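Local coordinates for protein phosphoacetylglucosamine mutase (Aspergillus lentulus, PDB 5O9X) that probably interconverts N-acetylglucosamine 6-phosphate and N-acetylglucosamine 1-phosphate, as a phosphoacetylglucosamine mutase of the phosphohexomutase family, captured here with glucose 1,6-bisphosphate bound, at residues 223-228 and 240-245; 58-63 and 81-86; 129-134 and 165-170. The protein carries 1 engineered substitution. All blocks are in the same frame, centred on the assembly; numbering follows the deposited sequence.

Interaction 1 of 3, residues 223-228 and 240-245; sequences PKLREL and IKIVND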
loop_
_atom_site.group_PDB
_atom_site.type_symbol
_atom_site.label_atom_id
_atom_site.label_comp_id
_atom_site.label_asym_id
_atom_site.label_seq_id
_atom_site.Cartn_x
_atom_site.Cartn_y
_atom_site.Cartn_z
ATOM N N PRO A 223 1.775 -17.588 5.077
ATOM C CA PRO A 223 2.745 -18.584 4.558
ATOM C C PRO A 223 4.069 -17.930 4.140
ATOM O O PRO A 223 5.130 -18.504 4.311
ATOM C CB PRO A 223 2.022 -19.187 3.301
ATOM C CG PRO A 223 0.537 -18.987 3.654
ATOM C CD PRO A 223 0.396 -17.760 4.530
ATOM N N LYS A 224 4.015 -16.728 3.532
ATOM C CA LYS A 224 5.227 -16.090 3.026
ATOM C C LYS A 224 6.048 -15.590 4.201
ATOM O O LYS A 224 7.302 -15.651 4.139
ATOM C CB LYS A 224 4.963 -14.896 2.102
ATOM C CG LYS A 224 4.077 -15.245 0.931
ATOM C CD LYS A 224 4.567 -16.465 0.125
ATOM C CE LYS A 224 3.725 -16.632 -1.167
ATOM N NZ LYS A 224 4.144 -17.835 -1.880
ATOM N N LEU A 225 5.371 -15.067 5.229
ATOM C CA LEU A 225 6.189 -14.576 6.373
ATOM C C LEU A 225 6.868 -15.801 7.039
ATOM O O LEU A 225 8.018 -15.703 7.461
ATOM C CB LEU A 225 5.305 -13.874 7.424
ATOM C CG LEU A 225 5.986 -13.467 8.752
ATOM C CD1 LEU A 225 7.110 -12.506 8.399
ATOM C CD2 LEU A 225 4.895 -12.739 9.519
ATOM N N ARG A 226 6.128 -16.926 7.221
ATOM C CA ARG A 226 6.723 -18.168 7.775
ATOM C C ARG A 226 7.933 -18.587 6.946
ATOM O O ARG A 226 8.916 -19.030 7.512
ATOM C CB ARG A 226 5.668 -19.299 7.765
ATOM C CG ARG A 226 6.189 -20.721 8.172
ATOM C CD ARG A 226 5.097 -21.825 7.912
ATOM N NE ARG A 226 4.136 -21.320 8.745
ATOM C CZ ARG A 226 2.909 -20.895 8.516
ATOM N NH1 ARG A 226 2.136 -21.130 7.453
ATOM N NH2 ARG A 226 2.452 -20.293 9.572
ATOM N N GLU A 227 7.836 -18.485 5.615
ATOM C CA GLU A 227 8.957 -18.804 4.734
ATOM C C GLU A 227 10.168 -17.853 4.926
ATOM O O GLU A 227 11.304 -18.319 5.025
ATOM C CB GLU A 227 8.519 -18.800 3.254
ATOM C CG GLU A 227 9.464 -19.457 2.221
ATOM C CD GLU A 227 9.859 -20.921 2.476
ATOM O OE1 GLU A 227 9.158 -21.664 3.235
ATOM O OE2 GLU A 227 10.930 -21.339 1.932
ATOM N N LEU A 228 9.900 -16.538 4.957
ATOM C CA LEU A 228 10.908 -15.530 5.201
ATOM C C LEU A 228 11.662 -15.855 6.502
ATOM O O LEU A 228 12.873 -15.698 6.535
ATOM C CB LEU A 228 10.267 -14.099 5.299
ATOM C CG LEU A 228 11.292 -13.060 5.870
ATOM C CD1 LEU A 228 12.443 -12.852 4.883
ATOM C CD2 LEU A 228 10.434 -11.767 6.057
ATOM N N ILE A 240 9.100 -14.293 16.191
ATOM C CA ILE A 240 7.759 -14.016 15.596
ATOM C C ILE A 240 6.830 -15.174 15.845
ATOM O O ILE A 240 7.190 -16.362 15.566
ATOM C CB ILE A 240 7.855 -13.774 14.062
ATOM C CG1 ILE A 240 8.579 -12.450 13.776
ATOM C CG2 ILE A 240 6.420 -13.764 13.386
ATOM C CD1 ILE A 240 9.022 -12.184 12.328
ATOM N N LYS A 241 5.617 -14.860 16.280
ATOM C CA LYS A 241 4.567 -15.829 16.318
ATOM C C LYS A 241 3.554 -15.413 15.260
ATOM O O LYS A 241 3.248 -14.201 15.171
ATOM C CB LYS A 241 3.894 -15.833 17.681
ATOM C CG LYS A 241 4.877 -15.832 18.848
ATOM C CD LYS A 241 5.450 -17.200 19.181
ATOM C CE LYS A 241 6.546 -17.164 20.275
ATOM N NZ LYS A 241 7.429 -18.394 20.224
ATOM N N ILE A 242 3.004 -16.381 14.502
ATOM C CA ILE A 242 2.069 -16.077 13.415
ATOM C C ILE A 242 0.745 -16.533 13.889
ATOM O O ILE A 242 0.647 -17.642 14.469
ATOM C CB ILE A 242 2.473 -16.825 12.101
ATOM C CG1 ILE A 242 3.727 -16.100 11.504
ATOM C CG2 ILE A 242 1.294 -16.814 11.086
ATOM C CD1 ILE A 242 4.368 -16.832 10.296
ATOM N N VAL A 243 -0.279 -15.691 13.770
ATOM C CA VAL A 243 -1.670 -16.101 14.017
ATOM C C VAL A 243 -2.488 -15.742 12.775
ATOM O O VAL A 243 -2.050 -14.826 12.002
ATOM C CB VAL A 243 -2.343 -15.500 15.332
ATOM C CG1 VAL A 243 -1.617 -16.001 16.603
ATOM C CG2 VAL A 243 -2.404 -13.923 15.353
ATOM N N ASN A 244 -3.662 -16.402 12.577
ATOM C CA ASN A 244 -4.514 -16.153 11.402
ATOM C C ASN A 244 -3.763 -16.329 10.108
ATOM O O ASN A 244 -3.520 -15.361 9.347
ATOM C CB ASN A 244 -5.161 -14.742 11.483
ATOM C CG ASN A 244 -5.784 -14.497 12.845
ATOM O OD1 ASN A 244 -6.478 -15.373 13.351
ATOM N ND2 ASN A 244 -5.539 -13.312 13.454
ATOM N N ASP A 245 -3.384 -17.578 9.816
ATOM C CA ASP A 245 -2.798 -17.867 8.546
ATOM C C ASP A 245 -3.689 -18.832 7.774
ATOM O O ASP A 245 -3.188 -19.689 7.008
ATOM C CB ASP A 245 -1.336 -18.423 8.763
ATOM C CG ASP A 245 -1.324 -19.836 9.404
ATOM O OD1 ASP A 245 -2.397 -20.325 9.793
ATOM O OD2 ASP A 245 -0.276 -20.484 9.444
#
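The guanidinium of R226 receives the carboxylate of D245 at its edge, near but tilted from its plane, while CG2 of I242 comes up obliquely, 4.0 Å from R226 NH2. The two charged planes are almost perpendicular, 87° apart, and a single oxygen does the bonding. OD2 of D245 lies 2.7 Å from R226 NH2, offering the lone pair that faces away from the other carboxylate oxygen, in a bond bent to 139° at the hydrogen; its bond to R226 NH1, at 3.2 Å, is weak. The arginine chain, extended through CD, bends at chi3 (-61°), which sets NE, and its end comes nearer D245.

Beside the salt bridge, helix 221-231 rests on strand 240-243, the last two elements of a beta-alpha-beta unit in domain II. I242 points CD1 at the helix backbone, 3.5 Å from R226 N, and the side chain of L225 slides past it in the opposite direction, with L225 CG 4.0 Å from I242 CD1. I240 adds CG2, 4.3 Å from L225 CD2.

Aliphatic contacts, independent of charge, join helix to strand; solvent probably weakens the one-sided surface ion pair that ties the helix to the loop beyond.

Interaction 2 of 3, residues 58-63 and 81-86; sequences SGQWIG and VDPMGE
Two sequential antiparallel strands, 61-66 and 75-81, lie side by side in the mixed sheet of the alpha/beta/alpha domain I, and this contact is the end of their ladder farther from the connecting loop. In this family that loop carries the serine that is phosphorylated during catalysis, here replaced by an engineered alanine. The last rung is the G63-V81 pair, a hydrogen-bonded antiparallel pair with two backbone bonds. G63 N donates to V81 O at 2.9 Å, nearly straight (172°) and on a carbonyl lone pair; the returning bond from V81 N to G63 O has the same length, but its donor stands 38° above the carbonyl plane.

Past V81 the chain leaves the sheet in a type I turn from D82 to G85, and P83 at its second position carries the side-chain contact. Its ring meets two neighbours. The side chain of Q60 crosses that of P83 at about a right angle, with OE1 3.7 Å from P83 CG, whereas I62 lies alongside, pointing the same way. With chi1 of I62 at -67°, CG1 is anti to the carbonyl carbon, and this branch carries CD1 to 3.8 Å from P83 CG.

D82 spends its carboxylate on other partners: OD1 forms a salt bridge with R53 NE and OD2 accepts from E89 N. Its OD1 nevertheless brushes I62 CD1, and the other branch of that isoleucine, CG2, sits 3.5 Å from V81 O.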
loop_
_atom_site.group_PDB
_atom_site.type_symbol
_atom_site.label_atom_id
_atom_site.label_comp_id
_atom_site.label_asym_id
_atom_site.label_seq_id
_atom_site.Cartn_x
_atom_site.Cartn_y
_atom_site.Cartn_z
ATOM N N SER A 58 9.348 -0.457 -24.672
ATOM C CA SER A 58 10.360 -1.273 -25.418
ATOM C C SER A 58 10.583 -2.679 -24.854
ATOM O O SER A 58 11.725 -3.168 -24.798
ATOM C CB SER A 58 11.728 -0.541 -25.528
ATOM O OG SER A 58 11.634 0.849 -25.842
ATOM N N GLY A 59 9.485 -3.313 -24.435
ATOM C CA GLY A 59 9.449 -4.712 -23.978
ATOM C C GLY A 59 9.892 -4.939 -22.537
ATOM O O GLY A 59 10.287 -6.053 -22.182
ATOM N N GLN A 60 9.812 -3.902 -21.700
ATOM C CA GLN A 60 10.146 -4.024 -20.272
ATOM C C GLN A 60 9.009 -4.817 -19.620
ATOM O O GLN A 60 7.893 -4.785 -20.092
ATOM C CB GLN A 60 10.350 -2.668 -19.599
ATOM C CG GLN A 60 11.780 -2.103 -19.709
ATOM C CD GLN A 60 11.910 -0.738 -19.081
ATOM O OE1 GLN A 60 11.209 0.185 -19.446
ATOM N NE2 GLN A 60 12.799 -0.600 -18.127
ATOM N N TRP A 61 9.356 -5.632 -18.637
ATOM C CA TRP A 61 8.379 -6.404 -17.895
ATOM C C TRP A 61 7.397 -5.463 -17.202
ATOM O O TRP A 61 7.765 -4.523 -16.466
ATOM C CB TRP A 61 9.105 -7.321 -16.897
ATOM C CG TRP A 61 9.835 -8.400 -17.607
ATOM C CD1 TRP A 61 11.134 -8.383 -18.020
ATOM C CD2 TRP A 61 9.294 -9.680 -18.000
ATOM N NE1 TRP A 61 11.439 -9.601 -18.641
ATOM C CE2 TRP A 61 10.339 -10.402 -18.647
ATOM C CE3 TRP A 61 8.029 -10.291 -17.851
ATOM C CZ2 TRP A 61 10.159 -11.685 -19.168
ATOM C CZ3 TRP A 61 7.844 -11.589 -18.353
ATOM C CH2 TRP A 61 8.922 -12.269 -19.016
ATOM N N ILE A 62 6.127 -5.712 -17.468
ATOM C CA ILE A 62 5.027 -5.030 -16.715
ATOM C C ILE A 62 4.363 -6.077 -15.761
ATOM O O ILE A 62 4.167 -7.227 -16.158
ATOM C CB ILE A 62 4.020 -4.510 -17.743
ATOM C CG1 ILE A 62 4.664 -3.369 -18.604
ATOM C CG2 ILE A 62 2.713 -3.976 -17.102
ATOM C CD1 ILE A 62 5.229 -2.211 -17.767
ATOM N N GLY A 63 3.934 -5.665 -14.558
ATOM C CA GLY A 63 3.362 -6.705 -13.631
ATOM C C GLY A 63 1.853 -6.502 -13.582
ATOM O O GLY A 63 1.329 -5.340 -13.800
ATOM N N VAL A 81 1.575 -2.768 -12.579
ATOM C CA VAL A 81 2.894 -2.436 -12.016
ATOM C C VAL A 81 3.832 -2.051 -13.175
ATOM O O VAL A 81 4.085 -2.852 -14.043
ATOM C CB VAL A 81 3.538 -3.604 -11.198
ATOM C CG1 VAL A 81 4.860 -3.123 -10.524
ATOM C CG2 VAL A 81 2.558 -4.090 -10.129
ATOM N N ASP A 82 4.375 -0.838 -13.118
ATOM C CA ASP A 82 5.288 -0.312 -14.168
ATOM C C ASP A 82 6.713 -0.840 -13.889
ATOM O O ASP A 82 6.993 -1.408 -12.790
ATOM C CB ASP A 82 5.242 1.219 -14.199
ATOM C CG ASP A 82 4.369 1.795 -15.327
ATOM O OD1 ASP A 82 4.013 1.098 -16.265
ATOM O OD2 ASP A 82 4.042 3.011 -15.307
ATOM N N PRO A 83 7.656 -0.590 -14.828
ATOM C CA PRO A 83 8.880 -1.381 -14.776
ATOM C C PRO A 83 9.733 -1.268 -13.525
ATOM O O PRO A 83 10.457 -2.216 -13.253
ATOM C CB PRO A 83 9.683 -0.839 -16.003
ATOM C CG PRO A 83 8.540 -0.598 -16.990
ATOM C CD PRO A 83 7.604 0.202 -16.096
ATOM N N MET A 84 9.685 -0.138 -12.807
ATOM C CA MET A 84 10.582 0.033 -11.649
ATOM C C MET A 84 9.840 -0.253 -10.337
ATOM O O MET A 84 10.325 0.039 -9.245
ATOM C CB MET A 84 11.318 1.415 -11.687
ATOM C CG MET A 84 12.382 1.492 -12.826
ATOM S SD MET A 84 13.644 0.163 -12.659
ATOM C CE MET A 84 14.589 0.757 -11.246
ATOM N N GLY A 85 8.648 -0.821 -10.466
ATOM C CA GLY A 85 7.893 -1.221 -9.267
ATOM C C GLY A 85 6.845 -0.211 -8.873
ATOM O O GLY A 85 6.091 -0.466 -7.953
ATOM N N GLU A 86 6.781 0.938 -9.548
ATOM C CA GLU A 86 5.784 1.920 -9.209
ATOM C C GLU A 86 4.400 1.545 -9.797
ATOM O O GLU A 86 4.292 0.733 -10.704
ATOM C CB GLU A 86 6.239 3.355 -9.563
ATOM C CG GLU A 86 6.185 3.747 -11.049
ATOM C CD GLU A 86 7.438 3.348 -11.871
ATOM O OE1 GLU A 86 8.264 2.564 -11.375
ATOM O OE2 GLU A 86 7.596 3.824 -13.040
#

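Interaction 3 of 3, residues 129-134 and 165-170; sequences VFARDT and PQLHYV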
loop_
_atom_site.group_PDB
_atom_site.type_symbol
_atom_site.label_atom_id
_atom_site.label_comp_id
_atom_site.label_asym_id
_atom_site.label_seq_id
_atom_site.Cartn_x
_atom_site.Cartn_y
_atom_site.Cartn_z
ATOM N N VAL A 129 4.430 -10.183 -16.265
ATOM C CA VAL A 129 4.570 -11.191 -15.160
ATOM C C VAL A 129 3.371 -10.925 -14.187
ATOM O O VAL A 129 3.020 -9.761 -13.920
ATOM C CB VAL A 129 6.007 -11.091 -14.505
ATOM C CG1 VAL A 129 6.332 -9.672 -14.029
ATOM C CG2 VAL A 129 6.161 -12.037 -13.287
ATOM N N PHE A 130 2.748 -11.973 -13.648
ATOM C CA PHE A 130 1.584 -11.777 -12.807
ATOM C C PHE A 130 1.585 -12.752 -11.633
ATOM O O PHE A 130 2.340 -13.713 -11.653
ATOM C CB PHE A 130 0.318 -11.834 -13.664
ATOM C CG PHE A 130 0.114 -13.116 -14.420
ATOM C CD1 PHE A 130 -0.349 -14.294 -13.750
ATOM C CD2 PHE A 130 0.324 -13.174 -15.814
ATOM C CE1 PHE A 130 -0.561 -15.494 -14.446
ATOM C CE2 PHE A 130 0.086 -14.405 -16.520
ATOM C CZ PHE A 130 -0.366 -15.542 -15.829
ATOM N N ALA A 131 0.782 -12.440 -10.599
ATOM C CA ALA A 131 0.649 -13.248 -9.394
ATOM C C ALA A 131 -0.715 -12.891 -8.832
ATOM O O ALA A 131 -1.422 -12.013 -9.395
ATOM C CB ALA A 131 1.742 -12.869 -8.409
ATOM N N ARG A 132 -1.122 -13.591 -7.758
ATOM C CA ARG A 132 -2.396 -13.343 -7.201
ATOM C C ARG A 132 -2.308 -13.655 -5.713
ATOM O O ARG A 132 -1.372 -14.364 -5.282
ATOM C CB ARG A 132 -3.446 -14.326 -7.825
ATOM C CG ARG A 132 -3.130 -15.840 -7.653
ATOM C CD ARG A 132 -3.778 -16.674 -8.833
ATOM N NE ARG A 132 -3.838 -18.173 -8.616
ATOM C CZ ARG A 132 -3.323 -19.208 -9.269
ATOM N NH1 ARG A 132 -2.406 -19.148 -10.316
ATOM N NH2 ARG A 132 -3.703 -20.404 -8.790
ATOM N N ASP A 133 -3.257 -13.126 -4.950
ATOM C CA ASP A 133 -3.343 -13.491 -3.533
ATOM C C ASP A 133 -4.228 -14.800 -3.484
ATOM O O ASP A 133 -4.406 -15.445 -4.518
ATOM C CB ASP A 133 -3.902 -12.312 -2.668
ATOM C CG ASP A 133 -5.341 -11.968 -2.999
ATOM O OD1 ASP A 133 -6.005 -12.715 -3.781
ATOM O OD2 ASP A 133 -5.842 -10.919 -2.461
ATOM N N THR A 134 -4.770 -15.149 -2.306
ATOM C CA THR A 134 -5.391 -16.443 -2.081
ATOM C C THR A 134 -6.877 -16.493 -2.462
ATOM O O THR A 134 -7.513 -17.523 -2.212
ATOM C CB THR A 134 -5.231 -16.913 -0.611
ATOM O OG1 THR A 134 -5.760 -15.885 0.268
ATOM C CG2 THR A 134 -3.741 -17.213 -0.293
ATOM N N PRO A 165 3.723 -6.856 -2.561
ATOM C CA PRO A 165 5.088 -6.334 -2.674
ATOM C C PRO A 165 6.065 -7.346 -3.298
ATOM O O PRO A 165 6.995 -6.921 -3.981
ATOM C CB PRO A 165 5.509 -6.122 -1.197
ATOM C CG PRO A 165 4.241 -5.965 -0.447
ATOM C CD PRO A 165 3.178 -6.739 -1.186
ATOM N N GLN A 166 5.854 -8.661 -3.086
ATOM C CA GLN A 166 6.691 -9.679 -3.847
ATOM C C GLN A 166 6.590 -9.493 -5.350
ATOM O O GLN A 166 7.641 -9.534 -6.046
ATOM C CB GLN A 166 6.359 -11.108 -3.487
ATOM C CG GLN A 166 6.943 -11.457 -2.132
ATOM C CD GLN A 166 6.535 -12.872 -1.710
ATOM O OE1 GLN A 166 5.432 -13.397 -2.082
ATOM N NE2 GLN A 166 7.420 -13.510 -0.947
ATOM N N LEU A 167 5.363 -9.319 -5.855
ATOM C CA LEU A 167 5.189 -9.091 -7.291
ATOM C C LEU A 167 5.923 -7.774 -7.746
ATOM O O LEU A 167 6.652 -7.782 -8.740
ATOM C CB LEU A 167 3.656 -9.186 -7.687
ATOM C CG LEU A 167 3.709 -8.950 -9.184
ATOM C CD1 LEU A 167 4.087 -10.104 -10.115
ATOM C CD2 LEU A 167 2.678 -7.998 -9.697
ATOM N N HIS A 168 5.709 -6.624 -7.049
ATOM C CA HIS A 168 6.472 -5.392 -7.390
ATOM C C HIS A 168 8.013 -5.600 -7.388
ATOM O O HIS A 168 8.771 -5.076 -8.269
ATOM C CB HIS A 168 6.158 -4.341 -6.323
ATOM C CG HIS A 168 4.871 -3.631 -6.537
ATOM N ND1 HIS A 168 3.648 -4.217 -6.311
ATOM C CD2 HIS A 168 4.615 -2.365 -6.973
ATOM C CE1 HIS A 168 2.695 -3.320 -6.522
ATOM N NE2 HIS A 168 3.256 -2.205 -6.968
ATOM N N TYR A 169 8.491 -6.329 -6.388
ATOM C CA TYR A 169 9.922 -6.722 -6.282
ATOM C C TYR A 169 10.388 -7.499 -7.521
ATOM O O TYR A 169 11.439 -7.171 -8.085
ATOM C CB TYR A 169 10.194 -7.540 -4.960
ATOM C CG TYR A 169 11.473 -8.284 -4.983
ATOM C CD1 TYR A 169 12.683 -7.666 -4.456
ATOM C CD2 TYR A 169 11.565 -9.559 -5.542
ATOM C CE1 TYR A 169 13.892 -8.362 -4.467
ATOM C CE2 TYR A 169 12.790 -10.229 -5.577
ATOM C CZ TYR A 169 13.941 -9.629 -5.057
ATOM O OH TYR A 169 15.176 -10.320 -5.102
ATOM N N VAL A 170 9.600 -8.489 -7.965
ATOM C CA VAL A 170 9.928 -9.337 -9.138
ATOM C C VAL A 170 10.027 -8.477 -10.418
ATOM O O VAL A 170 10.961 -8.661 -11.201
ATOM C CB VAL A 170 8.910 -10.483 -9.363
ATOM C CG1 VAL A 170 9.138 -11.204 -10.699
ATOM C CG2 VAL A 170 9.034 -11.503 -8.242
#
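V129 and L167 bring together an interior strand and a covering helix of the alpha/beta/alpha domain I. Strand segment 129-132 runs nearly antiparallel to helix segment 165-170 (169°), and the axes of these two segments come within 8.7 Å of each other. The close part of the contact is made by apolar side chains, with one methyl laid on the strand backbone, and lies at the beginning of the strand segment. L167 is its centre: chi1 of -179° sets CG anti to the backbone N, and CD1 beyond it rests 3.9 Å from F130 C and 4.0 Å from V129 O. The methyl CB of A131 touches the same CD1 at 4.0 Å, so one leucine branch spans three consecutive strand residues. One helical turn on, V170 packs obliquely against V129.

Toward the other end the two elements part. D133 and T134 carry the chain into a loop, with side chains at least 9 Å from the helix segment, and P165, in the first turn of the helix, is equally remote from the strand segment. T134 is partly exposed, while OD2 of D133 pairs with R135 NE and T67 OG1. F130 and R132 point away from helix 164-176 and pack on helix 138-151; the sheet that contains this strand is the middle layer, with those two helices on its two faces.

Within the close part, V129 holds its CG2 anti to the backbone N, and this methyl meets CG1 of V170 at 4.0 Å.

Overall arrangement
Interactions 2 and 3 belong to the buried body of domain I, whereas interaction 1 is a surface contact in domain II. The two buried contacts share one sheet: strands 61-66 and 127-132 are neighbours, joined between I62 O and V129 N, and V81 CG2 packs against L167 CD2. Interaction 2 runs within the sheet and combines backbone hydrogen bonds with packing on a proline ring; interaction 3 lies across the sheet face and has no hydrogen bonds between its segments. Interaction 1 repeats the helix-on-strand theme at the edge strand of another sheet, and there an ion pair supplements the aliphatic layer. It meets interaction 3 where K224 CE packs on Q166 OE1.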